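Local coordinates for thioredoxin family protein (Pseudomonas aeruginosa, PDB 1Z6N), which is of unknown function but adopts a thioredoxin-type fold with a CxxC pair at a helix start, consistent with a thiol-disulfide role, and can bind a magnesium ion, at residues D98-R101 / Q102-A105; V158-I161 / I162-A165. All coordinates share one frame; numbering follows the deposited sequence.

Interaction 1. Residues D98-R101 / Q102-A105; sequences DDLR and QRLA
L104 folds back onto L100 in the chain after helix 93-99, its CD1 meeting L100 CB at 3.8 Å. The backbone draws them together: L104 N donates to L100 O at 2.9 Å, nearly on the line of the C=O bond although bent at the hydrogen (144°). A weak second bond runs from L104 N to R101 O, and the chain makes a type I beta turn from Q102 to A105. R103 crosses L100 at an angle, its CD 4.2 Å from L100 CD2. With CG anti to the backbone N (chi1 -175°) and an extended chain, R103 brings NH1 to a water in the plane of its guanidinium. That water, 2.7 Å from NH1, donates to D99 O at 2.6 Å. R101 and Q102 lie side by side, Q102 CD at the guanidinium edge 4.0 Å from R101 NH2 and the planes 76° apart. Around this, L100 and L104 pack on Y4 and L115, R103 makes a cation-pi contact with Y4, its NH1 a weak bond to A2 O, and D99 OD2 accepts from A2 N. The leucines thus face the core, while a second water accepts from Q102 N and bonds weakly to D98 O.

Interaction 2. Residues V158-I161 / I162-A165; sequences VLAI and IEGA
I162 reaches back along helix 151-164 between V158 and L159: its CD1 lies 4.3 Å from V158 CG1 and 4.2 Å from L159 CD2, so one methyl touches both neighbours from the preceding turn. This follows from I162 CG1 standing beside the backbone N (chi1 -64°), which carries the longer branch back past V158 O. E163 makes the same turn at its first torsion (-70°) and then extends, running back alongside L159 and A160 while its end reaches out from the helix. OE2 comes to 3.9 Å from L159 CB, and OE1 to 3.5 Å from A160 CA. OE1 also approaches L159 O at 3.4 Å, two acceptors without a bond. Beneath, the i to i+4 ladder is regular at first. I162 N to V158 O is almost straight (170°) and lies in the carbonyl plane; E163 N to L159 O is 2.8 Å. G164 N also reaches A160 O, but tilted out of the carbonyl plane, and the last rung, A165 N to I161 O, is weak at 3.3 Å. A165 is the first residue to leave helical backbone angles. The apolar side rests on the sheet: V158, I161 and I162 touch V116, I162 also meets Y56, and I161 and A165 meet L124. L159 packs on L45 and L49 of helix 43-50, and E163 OE2 forms a salt bridge with R48 of that helix. The carboxylate, lying beside L159 and reaching R48, is probably stabilised as an anion by it, adding a charged link beside the leucine packing between the two helices.

Interaction 1 comes first along the chain, running from helix 93-99 into the loop before strand 113-117; interaction 2 forms the last turns of helix 151-164. Their centres are 22 Å apart and their nearest atoms about 11 Å, without touching. What they share is the central mixed sheet, through strand 113-117: L100 and L104 pack on L115, whereas V158, I161 and I162 pack on V116. Adjacent residues of a strand face opposite sides of a sheet, so the two contacts probably cover its two faces, in keeping with an alpha-beta-alpha sandwich. Helix 4-10 adjoins interaction 1, and helix 43-50 adjoins interaction 2. Both lie away from the magnesium site.

Interaction 1. Residues D98-R101 / Q102-A105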
loop_
_atom_site.group_PDB
_atom_site.type_symbol
_atom_site.label_atom_id
_atom_site.label_comp_id
_atom_site.label_asym_id
_atom_site.label_seq_id
_atom_site.Cartn_x
_atom_site.Cartn_y
_atom_site.Cartn_z
ATOM N N ASP A 98 -17.961 3.031 4.378
ATOM C CA ASP A 98 -18.977 4.078 4.343
ATOM C C ASP A 98 -18.891 4.943 3.098
ATOM O O ASP A 98 -19.942 5.331 2.560
ATOM C CB ASP A 98 -18.887 4.947 5.600
ATOM C CG ASP A 98 -19.953 6.026 5.637
ATOM O OD1 ASP A 98 -21.129 5.663 5.781
ATOM O OD2 ASP A 98 -19.583 7.214 5.540
ATOM N N ASP A 99 -17.680 5.233 2.618
ATOM C CA ASP A 99 -17.534 6.263 1.585
ATOM C C ASP A 99 -16.821 5.857 0.307
ATOM O O ASP A 99 -16.748 6.672 -0.622
ATOM C CB ASP A 99 -16.879 7.514 2.144
ATOM C CG ASP A 99 -17.635 8.778 1.782
ATOM O OD1 ASP A 99 -18.694 8.723 1.089
ATOM O OD2 ASP A 99 -17.168 9.831 2.238
ATOM N N LEU A 100 -16.308 4.629 0.238
ATOM C CA LEU A 100 -15.623 4.185 -0.977
ATOM C C LEU A 100 -16.275 2.987 -1.656
ATOM O O LEU A 100 -16.118 2.806 -2.865
ATOM C CB LEU A 100 -14.155 3.846 -0.687
ATOM C CG LEU A 100 -13.247 5.029 -0.369
ATOM C CD1 LEU A 100 -11.868 4.532 0.027
ATOM C CD2 LEU A 100 -13.185 5.995 -1.579
ATOM N N ARG A 101 -16.972 2.150 -0.889
ATOM C CA ARG A 101 -17.412 0.858 -1.433
ATOM C C ARG A 101 -18.274 1.016 -2.686
ATOM O O ARG A 101 -17.997 0.408 -3.722
ATOM C CB ARG A 101 -18.105 0.018 -0.353
ATOM C CG ARG A 101 -18.116 -1.479 -0.671
ATOM C CD ARG A 101 -19.146 -2.205 0.176
ATOM N NE ARG A 101 -20.493 -1.822 -0.220
ATOM C CZ ARG A 101 -21.593 -2.068 0.479
ATOM N NH1 ARG A 101 -21.514 -2.684 1.660
ATOM N NH2 ARG A 101 -22.776 -1.680 -0.005
ATOM N N GLN A 102 -19.293 1.857 -2.604
ATOM C CA GLN A 102 -20.219 2.011 -3.733
ATOM C C GLN A 102 -19.565 2.776 -4.878
ATOM O O GLN A 102 -19.751 2.442 -6.046
ATOM C CB GLN A 102 -21.521 2.658 -3.282
ATOM C CG GLN A 102 -22.388 1.747 -2.396
ATOM C CD GLN A 102 -23.255 0.771 -3.191
ATOM O OE1 GLN A 102 -24.477 0.756 -3.050
ATOM N NE2 GLN A 102 -22.620 -0.060 -4.019
ATOM N N ARG A 103 -18.787 3.790 -4.528
ATOM C CA ARG A 103 -18.033 4.572 -5.489
ATOM C C ARG A 103 -17.121 3.685 -6.380
ATOM O O ARG A 103 -16.980 3.903 -7.589
ATOM C CB ARG A 103 -17.202 5.575 -4.700
ATOM C CG ARG A 103 -16.470 6.518 -5.552
ATOM C CD ARG A 103 -15.605 7.403 -4.682
ATOM N NE ARG A 103 -15.205 8.528 -5.504
ATOM C CZ ARG A 103 -14.915 9.745 -5.052
ATOM N NH1 ARG A 103 -14.968 10.027 -3.745
ATOM N NH2 ARG A 103 -14.564 10.677 -5.931
ATOM N N LEU A 104 -16.542 2.665 -5.765
ATOM C CA LEU A 104 -15.602 1.770 -6.422
ATOM C C LEU A 104 -16.261 0.493 -6.913
ATOM O O LEU A 104 -15.563 -0.381 -7.433
ATOM C CB LEU A 104 -14.476 1.387 -5.443
ATOM C CG LEU A 104 -13.601 2.552 -4.959
ATOM C CD1 LEU A 104 -12.703 2.110 -3.801
ATOM C CD2 LEU A 104 -12.755 3.177 -6.090
ATOM N N ALA A 105 -17.582 0.377 -6.727
ATOM C CA ALA A 105 -18.327 -0.838 -7.115
ATOM C C ALA A 105 -17.707 -2.108 -6.512
ATOM O O ALA A 105 -17.526 -3.125 -7.201
ATOM C CB ALA A 105 -18.439 -0.953 -8.646
HETATM O O HOH W 1 -19.975 3.086 0.076
HETATM O O HOH W 2 -15.974 8.995 -1.447
#

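Interaction 2. Residues V158-I161 / I162-A165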
loop_
_atom_site.group_PDB
_atom_site.type_symbol
_atom_site.label_atom_id
_atom_site.label_comp_id
_atom_site.label_asym_id
_atom_site.label_seq_id
_atom_site.Cartn_x
_atom_site.Cartn_y
_atom_site.Cartn_z
ATOM N N VAL A 158 2.239 -1.387 -7.576
ATOM C CA VAL A 158 1.859 0.032 -7.536
ATOM C C VAL A 158 2.617 0.814 -8.609
ATOM O O VAL A 158 2.031 1.664 -9.287
ATOM C CB VAL A 158 2.073 0.629 -6.131
ATOM C CG1 VAL A 158 2.005 2.149 -6.163
ATOM C CG2 VAL A 158 1.020 0.053 -5.181
ATOM N N LEU A 159 3.903 0.511 -8.789
ATOM C CA LEU A 159 4.668 1.182 -9.843
ATOM C C LEU A 159 4.084 0.907 -11.224
ATOM O O LEU A 159 4.065 1.810 -12.066
ATOM C CB LEU A 159 6.161 0.816 -9.815
ATOM C CG LEU A 159 6.946 1.345 -8.608
ATOM C CD1 LEU A 159 8.441 1.136 -8.775
ATOM C CD2 LEU A 159 6.635 2.817 -8.269
ATOM N N ALA A 160 3.601 -0.315 -11.464
ATOM C CA ALA A 160 2.995 -0.646 -12.769
ATOM C C ALA A 160 1.789 0.243 -13.065
ATOM O O ALA A 160 1.578 0.662 -14.207
ATOM C CB ALA A 160 2.593 -2.120 -12.849
ATOM N N ILE A 161 0.996 0.531 -12.037
ATOM C CA ILE A 161 -0.135 1.445 -12.206
ATOM C C ILE A 161 0.349 2.828 -12.625
ATOM O O ILE A 161 -0.157 3.388 -13.609
ATOM C CB ILE A 161 -0.995 1.541 -10.929
ATOM C CG1 ILE A 161 -1.726 0.222 -10.696
ATOM C CG2 ILE A 161 -1.986 2.718 -11.023
ATOM C CD1 ILE A 161 -2.166 0.022 -9.254
ATOM N N ILE A 162 1.322 3.370 -11.893
ATOM C CA ILE A 162 1.917 4.671 -12.217
ATOM C C ILE A 162 2.514 4.684 -13.634
ATOM O O ILE A 162 2.299 5.633 -14.393
ATOM C CB ILE A 162 2.974 5.084 -11.171
ATOM C CG1 ILE A 162 2.317 5.284 -9.794
ATOM C CG2 ILE A 162 3.706 6.351 -11.610
ATOM C CD1 ILE A 162 3.301 5.406 -8.644
ATOM N N GLU A 163 3.230 3.618 -13.990
ATOM C CA GLU A 163 3.877 3.488 -15.306
ATOM C C GLU A 163 2.887 3.327 -16.458
ATOM O O GLU A 163 3.123 3.829 -17.571
ATOM C CB GLU A 163 4.837 2.299 -15.289
ATOM C CG GLU A 163 6.056 2.526 -14.427
ATOM C CD GLU A 163 6.701 1.237 -13.929
ATOM O OE1 GLU A 163 6.135 0.138 -14.109
ATOM O OE2 GLU A 163 7.789 1.327 -13.340
ATOM N N GLY A 164 1.795 2.609 -16.200
ATOM C CA GLY A 164 0.768 2.360 -17.211
ATOM C C GLY A 164 -0.009 3.611 -17.575
ATOM O O GLY A 164 -0.574 3.705 -18.671
ATOM N N ALA A 165 -0.025 4.581 -16.662
ATOM C CA ALA A 165 -0.725 5.843 -16.873
ATOM C C ALA A 165 0.127 6.852 -17.658
ATOM O O ALA A 165 0.302 8.004 -17.238
ATOM C CB ALA A 165 -1.194 6.424 -15.538
#